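Local coordinates for protein glucose-6-phosphate 1-dehydrogenase (Kluyveromyces lactis, PDB 7E6I) that catalyses the NADP-dependent oxidation of glucose 6-phosphate to 6-phosphogluconolactone, the first and rate-limiting step of the oxidative pentose phosphate pathway, at residues Val61-Leu65 / Val77-Leu81; Phe30-Glu35 / Leu65-Asn69. All blocks are in the same frame, centred on the assembly; numbering follows the deposited sequence.

Overall arrangement
From the N terminus, strand 10-14 of the parallel Rossmann sheet runs into helix 19-34, whose last turn, with E35 just beyond it, forms one side of interaction 2. The chain then passes through strand 43-48 and helix 54-61 and enters the connection 62-73. Interaction 1 begins at V61, the end of the helix, and interaction 2 takes over at L65. Interaction 2 closes a loop back onto 30-35; interaction 1 closes a shorter one forward onto helix 74-83, which leads into edge strand 84-88. The two loops are not nested but overlap over 61-69, with L65 common to both. Direct packing of V77 and F80 on F30 completes a three-way junction of both helices and the connection.

Interaction 1 (Val61-Leu65 / Val77-Leu81); sequences VKPFL and VNEFL
The ring of F80 receives the CD1 methyl of L65 obliquely, with CD1 4.0 Å from CD2 of the ring. On the helix 19-34 side, F30 also meets this ring, the two planes inclined by about 55°. The contact lies in the NADP-binding Rossmann domain and folds the start of the connection after helix 54-61 onto helix 74-83, which leads to the edge strand 84-88 of the parallel sheet. L65 carries the apolar part. Its CG stands anti to the carbonyl carbon (chi1 -47°), and the CD1 branch is thrust between three side chains of the helix: besides F80, it meets CD2 of L81 at 3.9 Å and CG1 of V77 at 4.2 Å. V77, F80 and L81 occupy one side of helix 74-83, and all three are buried, as is L65. V61, at the end of helix 54-61, extends the apolar patch, its CG2 reaching CD2 of L81. The side chain of V61 also lies about 4 Å from that of K22 of helix 19-34, which by analogy with relatives probably binds NADP.

The two methyls of L81 divide the work: CD2 faces the buried valine and leucine, while CD1 lies under the aliphatic chain of K62, which passes across it at about a right angle. The closest approach there is 3.7 Å, from CD of K62 to CD1 of L81. K62 is nearly extended as far as CE and bends at its last torsion (chi4 149°). Its methylenes lie against CD1 of L81 on the partly exposed side of the contact, and the ammonium ends at the helix surface, where NZ gives a weak hydrogen bond of 3.3 Å to OD1 of N78.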
ATOM      1  N   VAL A  61       6.379  22.065  -8.957  1.00 54.33           N
ATOM      2  CA  VAL A  61       5.641  20.816  -9.136  1.00 55.55           C
ATOM      3  C   VAL A  61       5.387  20.513 -10.611  1.00 55.17           C
ATOM      4  O   VAL A  61       5.244  19.347 -10.992  1.00 52.24           O
ATOM      5  CB  VAL A  61       4.320  20.841  -8.343  1.00 50.76           C
ATOM      6  CG1 VAL A  61       4.543  21.393  -6.940  1.00 49.56           C
ATOM      7  CG2 VAL A  61       3.282  21.650  -9.069  1.00 51.32           C
ATOM      8  N   LYS A  62       5.350  21.558 -11.452  1.00 57.20           N
ATOM      9  CA  LYS A  62       5.161  21.451 -12.897  1.00 55.57           C
ATOM     10  C   LYS A  62       6.024  20.362 -13.537  1.00 54.22           C
ATOM     11  O   LYS A  62       5.523  19.616 -14.389  1.00 54.03           O
ATOM     12  CB  LYS A  62       5.439  22.803 -13.562  1.00 59.27           C
ATOM     13  CG  LYS A  62       5.049  22.893 -15.027  1.00 63.11           C
ATOM     14  CD  LYS A  62       4.895  24.349 -15.470  1.00 66.06           C
ATOM     15  CE  LYS A  62       4.699  24.472 -16.983  1.00 69.15           C
ATOM     16  NZ  LYS A  62       3.855  25.649 -17.375  1.00 69.54           N
ATOM     17  N   PRO A  63       7.306  20.216 -13.172  1.00 54.89           N
ATOM     18  CA  PRO A  63       8.117  19.153 -13.792  1.00 52.98           C
ATOM     19  C   PRO A  63       7.627  17.755 -13.504  1.00 54.24           C
ATOM     20  O   PRO A  63       8.164  16.807 -14.084  1.00 57.72           O
ATOM     21  CB  PRO A  63       9.512  19.370 -13.195  1.00 50.05           C
ATOM     22  CG  PRO A  63       9.529  20.782 -12.817  1.00 54.95           C
ATOM     23  CD  PRO A  63       8.150  21.100 -12.347  1.00 56.38           C
ATOM     24  N   PHE A  64       6.636  17.585 -12.634  1.00 55.01           N
ATOM     25  CA  PHE A  64       6.188  16.259 -12.250  1.00 53.82           C
ATOM     26  C   PHE A  64       4.761  15.963 -12.659  1.00 54.97           C
ATOM     27  O   PHE A  64       4.356  14.793 -12.615  1.00 59.26           O
ATOM     28  CB  PHE A  64       6.344  16.068 -10.735  1.00 50.62           C
ATOM     29  CG  PHE A  64       7.759  16.228 -10.263  1.00 49.89           C
ATOM     30  CD1 PHE A  64       8.693  15.230 -10.486  1.00 51.41           C
ATOM     31  CD2 PHE A  64       8.167  17.396  -9.636  1.00 50.18           C
ATOM     32  CE1 PHE A  64      10.009  15.384 -10.063  1.00 53.23           C
ATOM     33  CE2 PHE A  64       9.468  17.556  -9.212  1.00 50.36           C
ATOM     34  CZ  PHE A  64      10.393  16.553  -9.423  1.00 52.63           C
ATOM     35  N   LEU A  65       3.998  16.970 -13.067  1.00 52.37           N
ATOM     36  CA  LEU A  65       2.686  16.716 -13.633  1.00 52.83           C
ATOM     37  C   LEU A  65       2.837  15.844 -14.873  1.00 57.16           C
ATOM     38  O   LEU A  65       3.794  15.986 -15.638  1.00 58.60           O
ATOM     39  CB  LEU A  65       1.997  18.032 -13.973  1.00 53.57           C
ATOM     40  CG  LEU A  65       2.023  19.134 -12.908  1.00 55.05           C
ATOM     41  CD1 LEU A  65       0.990  20.204 -13.239  1.00 54.49           C
ATOM     42  CD2 LEU A  65       1.794  18.594 -11.493  1.00 52.39           C
ATOM     43  N   VAL A  77      -2.695  21.883 -17.813  1.00 62.92           N
ATOM     44  CA  VAL A  77      -1.571  22.105 -16.906  1.00 63.95           C
ATOM     45  C   VAL A  77      -1.630  23.513 -16.330  1.00 66.80           C
ATOM     46  O   VAL A  77      -1.587  23.707 -15.108  1.00 66.14           O
ATOM     47  CB  VAL A  77      -0.232  21.851 -17.621  1.00 68.47           C
ATOM     48  CG1 VAL A  77       0.921  22.418 -16.792  1.00 65.72           C
ATOM     49  CG2 VAL A  77      -0.029  20.364 -17.882  1.00 68.56           C
ATOM     50  N   ASN A  78      -1.743  24.520 -17.202  1.00 69.51           N
ATOM     51  CA  ASN A  78      -1.784  25.901 -16.731  1.00 66.13           C
ATOM     52  C   ASN A  78      -3.077  26.188 -15.987  1.00 63.86           C
ATOM     53  O   ASN A  78      -3.077  26.929 -14.997  1.00 64.88           O
ATOM     54  CB  ASN A  78      -1.609  26.864 -17.901  1.00 65.65           C
ATOM     55  CG  ASN A  78      -0.360  26.578 -18.701  1.00 71.19           C
ATOM     56  OD1 ASN A  78       0.731  26.410 -18.146  1.00 73.41           O
ATOM     57  ND2 ASN A  78      -0.509  26.516 -20.017  1.00 74.51           N
ATOM     58  N   GLU A  79      -4.187  25.614 -16.453  1.00 63.29           N
ATOM     59  CA  GLU A  79      -5.443  25.699 -15.714  1.00 64.69           C
ATOM     60  C   GLU A  79      -5.255  25.246 -14.272  1.00 65.56           C
ATOM     61  O   GLU A  79      -5.615  25.956 -13.326  1.00 62.90           O
ATOM     62  CB  GLU A  79      -6.496  24.835 -16.397  1.00 65.45           C
ATOM     63  CG  GLU A  79      -7.435  25.556 -17.307  1.00 65.06           C
ATOM     64  CD  GLU A  79      -8.358  24.593 -18.010  1.00 71.32           C
ATOM     65  OE1 GLU A  79      -7.848  23.605 -18.581  1.00 72.44           O
ATOM     66  OE2 GLU A  79      -9.588  24.809 -17.974  1.00 75.38           O
ATOM     67  N   PHE A  80      -4.670  24.057 -14.097  1.00 63.19           N
ATOM     68  CA  PHE A  80      -4.494  23.478 -12.769  1.00 59.95           C
ATOM     69  C   PHE A  80      -3.593  24.348 -11.895  1.00 59.53           C
ATOM     70  O   PHE A  80      -3.933  24.652 -10.744  1.00 54.16           O
ATOM     71  CB  PHE A  80      -3.921  22.069 -12.907  1.00 57.96           C
ATOM     72  CG  PHE A  80      -3.566  21.427 -11.605  1.00 55.07           C
ATOM     73  CD1 PHE A  80      -4.557  20.966 -10.753  1.00 52.47           C
ATOM     74  CD2 PHE A  80      -2.240  21.286 -11.227  1.00 53.56           C
ATOM     75  CE1 PHE A  80      -4.234  20.376  -9.552  1.00 48.17           C
ATOM     76  CE2 PHE A  80      -1.912  20.692 -10.024  1.00 52.30           C
ATOM     77  CZ  PHE A  80      -2.909  20.237  -9.186  1.00 47.06           C
ATOM     78  N   LEU A  81      -2.428  24.744 -12.422  1.00 60.97           N
ATOM     79  CA  LEU A  81      -1.496  25.560 -11.649  1.00 58.30           C
ATOM     80  C   LEU A  81      -2.164  26.831 -11.145  1.00 55.68           C
ATOM     81  O   LEU A  81      -1.890  27.289 -10.031  1.00 54.14           O
ATOM     82  CB  LEU A  81      -0.265  25.893 -12.493  1.00 58.89           C
ATOM     83  CG  LEU A  81       0.601  24.687 -12.875  1.00 58.75           C
ATOM     84  CD1 LEU A  81       1.969  25.107 -13.395  1.00 62.33           C
ATOM     85  CD2 LEU A  81       0.765  23.780 -11.680  1.00 57.57           C
TER

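Interaction 2 (Phe30-Glu35 / Leu65-Asn69); sequences FGLYRE and LKKPN
The C-terminal turn of helix 19-34, the first helix of the Rossmann domain, is fastened here to the extended connection after helix 54-61. F30 is sandwiched: CD1 of L65 makes a CH-pi contact over one face, 4.2 Å from the ring centroid, and CB of R34 lies on the opposite face. The carbonyl oxygen of K66 sits at the ring edge, 3.1 Å from CE2.

That same oxygen accepts a 2.7 Å hydrogen bond from NH1 of R34. The bond is bent, 132° at the hydrogen, and the nitrogen approaches from above the carbonyl plane. A turn at chi3 (76°) swings the guanidinium back along its own helix, leaving one face against CA of G31 and the other against CD and CG of P68, with CD 3.4 Å from NH1. E35 forms a side-on salt bridge to the group through OE1 alone, which takes NE at 3.0 Å and NH2 at 3.2 Å.

With both flat faces packed and all three nitrogens engaged, the guanidinium has little rotational freedom. The E35 carboxylate probably offsets its charge, while the positive charge of the guanidinium probably strengthens the bond from NH1 to the K66 carbonyl.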
ATOM      1  N   PHE A  30      -3.365  16.738 -10.080  1.00 43.34           N
ATOM      2  CA  PHE A  30      -3.473  17.160 -11.470  1.00 47.33           C
ATOM      3  C   PHE A  30      -4.113  16.074 -12.323  1.00 47.82           C
ATOM      4  O   PHE A  30      -5.022  16.350 -13.115  1.00 48.88           O
ATOM      5  CB  PHE A  30      -2.102  17.530 -12.027  1.00 50.36           C
ATOM      6  CG  PHE A  30      -2.105  17.730 -13.509  1.00 53.64           C
ATOM      7  CD1 PHE A  30      -2.915  18.708 -14.085  1.00 53.33           C
ATOM      8  CD2 PHE A  30      -1.338  16.919 -14.332  1.00 52.93           C
ATOM      9  CE1 PHE A  30      -2.940  18.888 -15.460  1.00 53.50           C
ATOM     10  CE2 PHE A  30      -1.357  17.091 -15.702  1.00 55.15           C
ATOM     11  CZ  PHE A  30      -2.159  18.080 -16.270  1.00 57.01           C
ATOM     12  N   GLY A  31      -3.647  14.832 -12.175  1.00 47.94           N
ATOM     13  CA  GLY A  31      -4.234  13.733 -12.924  1.00 47.41           C
ATOM     14  C   GLY A  31      -5.735  13.651 -12.752  1.00 45.41           C
ATOM     15  O   GLY A  31      -6.473  13.480 -13.721  1.00 49.25           O
ATOM     16  N   LEU A  32      -6.208  13.775 -11.513  1.00 42.65           N
ATOM     17  CA  LEU A  32      -7.642  13.833 -11.272  1.00 43.39           C
ATOM     18  C   LEU A  32      -8.273  14.998 -12.025  1.00 49.98           C
ATOM     19  O   LEU A  32      -9.360  14.855 -12.605  1.00 48.18           O
ATOM     20  CB  LEU A  32      -7.908  13.956  -9.775  1.00 43.39           C
ATOM     21  CG  LEU A  32      -7.881  12.676  -8.943  1.00 39.05           C
ATOM     22  CD1 LEU A  32      -7.890  13.011  -7.452  1.00 38.20           C
ATOM     23  CD2 LEU A  32      -9.063  11.821  -9.288  1.00 40.70           C
ATOM     24  N   TYR A  33      -7.600  16.160 -12.038  1.00 48.21           N
ATOM     25  CA  TYR A  33      -8.142  17.322 -12.740  1.00 51.10           C
ATOM     26  C   TYR A  33      -8.107  17.108 -14.248  1.00 50.95           C
ATOM     27  O   TYR A  33      -9.107  17.328 -14.945  1.00 48.22           O
ATOM     28  CB  TYR A  33      -7.370  18.592 -12.356  1.00 51.11           C
ATOM     29  CG  TYR A  33      -7.843  19.818 -13.116  1.00 55.52           C
ATOM     30  CD1 TYR A  33      -8.962  20.533 -12.692  1.00 57.32           C
ATOM     31  CD2 TYR A  33      -7.190  20.251 -14.270  1.00 56.50           C
ATOM     32  CE1 TYR A  33      -9.412  21.652 -13.393  1.00 55.61           C
ATOM     33  CE2 TYR A  33      -7.640  21.362 -14.978  1.00 59.94           C
ATOM     34  CZ  TYR A  33      -8.748  22.056 -14.528  1.00 58.75           C
ATOM     35  OH  TYR A  33      -9.200  23.161 -15.211  1.00 63.69           O
ATOM     36  N   ARG A  34      -6.960  16.651 -14.758  1.00 49.53           N
ATOM     37  CA  ARG A  34      -6.767  16.474 -16.191  1.00 49.16           C
ATOM     38  C   ARG A  34      -7.811  15.545 -16.794  1.00 52.12           C
ATOM     39  O   ARG A  34      -8.253  15.754 -17.929  1.00 50.32           O
ATOM     40  CB  ARG A  34      -5.356  15.948 -16.428  1.00 48.28           C
ATOM     41  CG  ARG A  34      -5.058  15.484 -17.816  1.00 52.57           C
ATOM     42  CD  ARG A  34      -3.823  14.593 -17.826  1.00 55.61           C
ATOM     43  NE  ARG A  34      -4.129  13.265 -17.303  1.00 57.29           N
ATOM     44  CZ  ARG A  34      -3.330  12.561 -16.509  1.00 55.15           C
ATOM     45  NH1 ARG A  34      -2.153  13.043 -16.126  1.00 53.92           N
ATOM     46  NH2 ARG A  34      -3.716  11.366 -16.092  1.00 54.06           N
ATOM     47  N   GLU A  35      -8.239  14.533 -16.048  1.00 52.38           N
ATOM     48  CA  GLU A  35      -9.235  13.594 -16.531  1.00 48.24           C
ATOM     49  C   GLU A  35     -10.643  13.963 -16.084  1.00 48.06           C
ATOM     50  O   GLU A  35     -11.568  13.163 -16.242  1.00 48.83           O
ATOM     51  CB  GLU A  35      -8.866  12.184 -16.083  1.00 49.32           C
ATOM     52  CG  GLU A  35      -7.418  11.819 -16.403  1.00 51.52           C
ATOM     53  CD  GLU A  35      -7.219  11.408 -17.857  1.00 53.83           C
ATOM     54  OE1 GLU A  35      -6.054  11.198 -18.262  1.00 51.84           O
ATOM     55  OE2 GLU A  35      -8.231  11.285 -18.590  1.00 54.64           O
ATOM     56  N   LEU A  65       3.998  16.970 -13.067  1.00 52.37           N
ATOM     57  CA  LEU A  65       2.686  16.716 -13.633  1.00 52.83           C
ATOM     58  C   LEU A  65       2.837  15.844 -14.873  1.00 57.16           C
ATOM     59  O   LEU A  65       3.794  15.986 -15.638  1.00 58.60           O
ATOM     60  CB  LEU A  65       1.997  18.032 -13.973  1.00 53.57           C
ATOM     61  CG  LEU A  65       2.023  19.134 -12.908  1.00 55.05           C
ATOM     62  CD1 LEU A  65       0.990  20.204 -13.239  1.00 54.49           C
ATOM     63  CD2 LEU A  65       1.794  18.594 -11.493  1.00 52.39           C
ATOM     64  N   LYS A  66       1.908  14.916 -15.055  1.00 57.60           N
ATOM     65  CA  LYS A  66       1.981  13.946 -16.136  1.00 57.83           C
ATOM     66  C   LYS A  66       1.062  14.374 -17.271  1.00 59.23           C
ATOM     67  O   LYS A  66      -0.122  14.635 -17.044  1.00 58.99           O
ATOM     68  CB  LYS A  66       1.589  12.559 -15.634  1.00 61.85           C
ATOM     69  CG  LYS A  66       2.722  11.560 -15.636  1.00 59.35           C
ATOM     70  CD  LYS A  66       3.519  11.655 -14.367  1.00 65.92           C
ATOM     71  CE  LYS A  66       4.954  11.218 -14.608  1.00 74.22           C
ATOM     72  NZ  LYS A  66       5.770  11.249 -13.362  1.00 76.44           N
ATOM     73  N   LYS A  67       1.613  14.463 -18.484  1.00 64.14           N
ATOM     74  CA  LYS A  67       0.834  14.763 -19.685  1.00 70.05           C
ATOM     75  C   LYS A  67       0.793  13.522 -20.564  1.00 71.31           C
ATOM     76  O   LYS A  67       1.674  13.325 -21.416  1.00 72.42           O
ATOM     77  CB  LYS A  67       1.410  15.950 -20.465  1.00 72.17           C
ATOM     78  CG  LYS A  67       1.778  17.178 -19.646  1.00 70.78           C
ATOM     79  CD  LYS A  67       3.187  17.644 -19.998  1.00 73.09           C
ATOM     80  CE  LYS A  67       3.202  18.684 -21.111  1.00 71.36           C
ATOM     81  NZ  LYS A  67       4.595  19.150 -21.411  1.00 71.77           N
ATOM     82  N   PRO A  68      -0.203  12.648 -20.401  1.00 69.45           N
ATOM     83  CA  PRO A  68      -0.297  11.485 -21.291  1.00 71.41           C
ATOM     84  C   PRO A  68      -0.696  11.856 -22.709  1.00 75.92           C
ATOM     85  O   PRO A  68      -0.388  11.100 -23.638  1.00 77.12           O
ATOM     86  CB  PRO A  68      -1.360  10.613 -20.616  1.00 68.92           C
ATOM     87  CG  PRO A  68      -2.223  11.585 -19.876  1.00 65.76           C
ATOM     88  CD  PRO A  68      -1.336  12.728 -19.461  1.00 65.90           C
ATOM     89  N   ASN A  69      -1.370  12.991 -22.905  1.00 74.02           N
ATOM     90  CA  ASN A  69      -1.663  13.504 -24.236  1.00 77.05           C
ATOM     91  C   ASN A  69      -0.581  14.447 -24.741  1.00 79.02           C
ATOM     92  O   ASN A  69      -0.865  15.315 -25.573  1.00 77.93           O
ATOM     93  CB  ASN A  69      -3.025  14.197 -24.240  1.00 78.71           C
ATOM     94  CG  ASN A  69      -4.062  13.424 -23.469  1.00 76.33           C
ATOM     95  OD1 ASN A  69      -3.798  12.325 -22.998  1.00 72.34           O
ATOM     96  ND2 ASN A  69      -5.247  13.994 -23.331  1.00 86.44           N
TER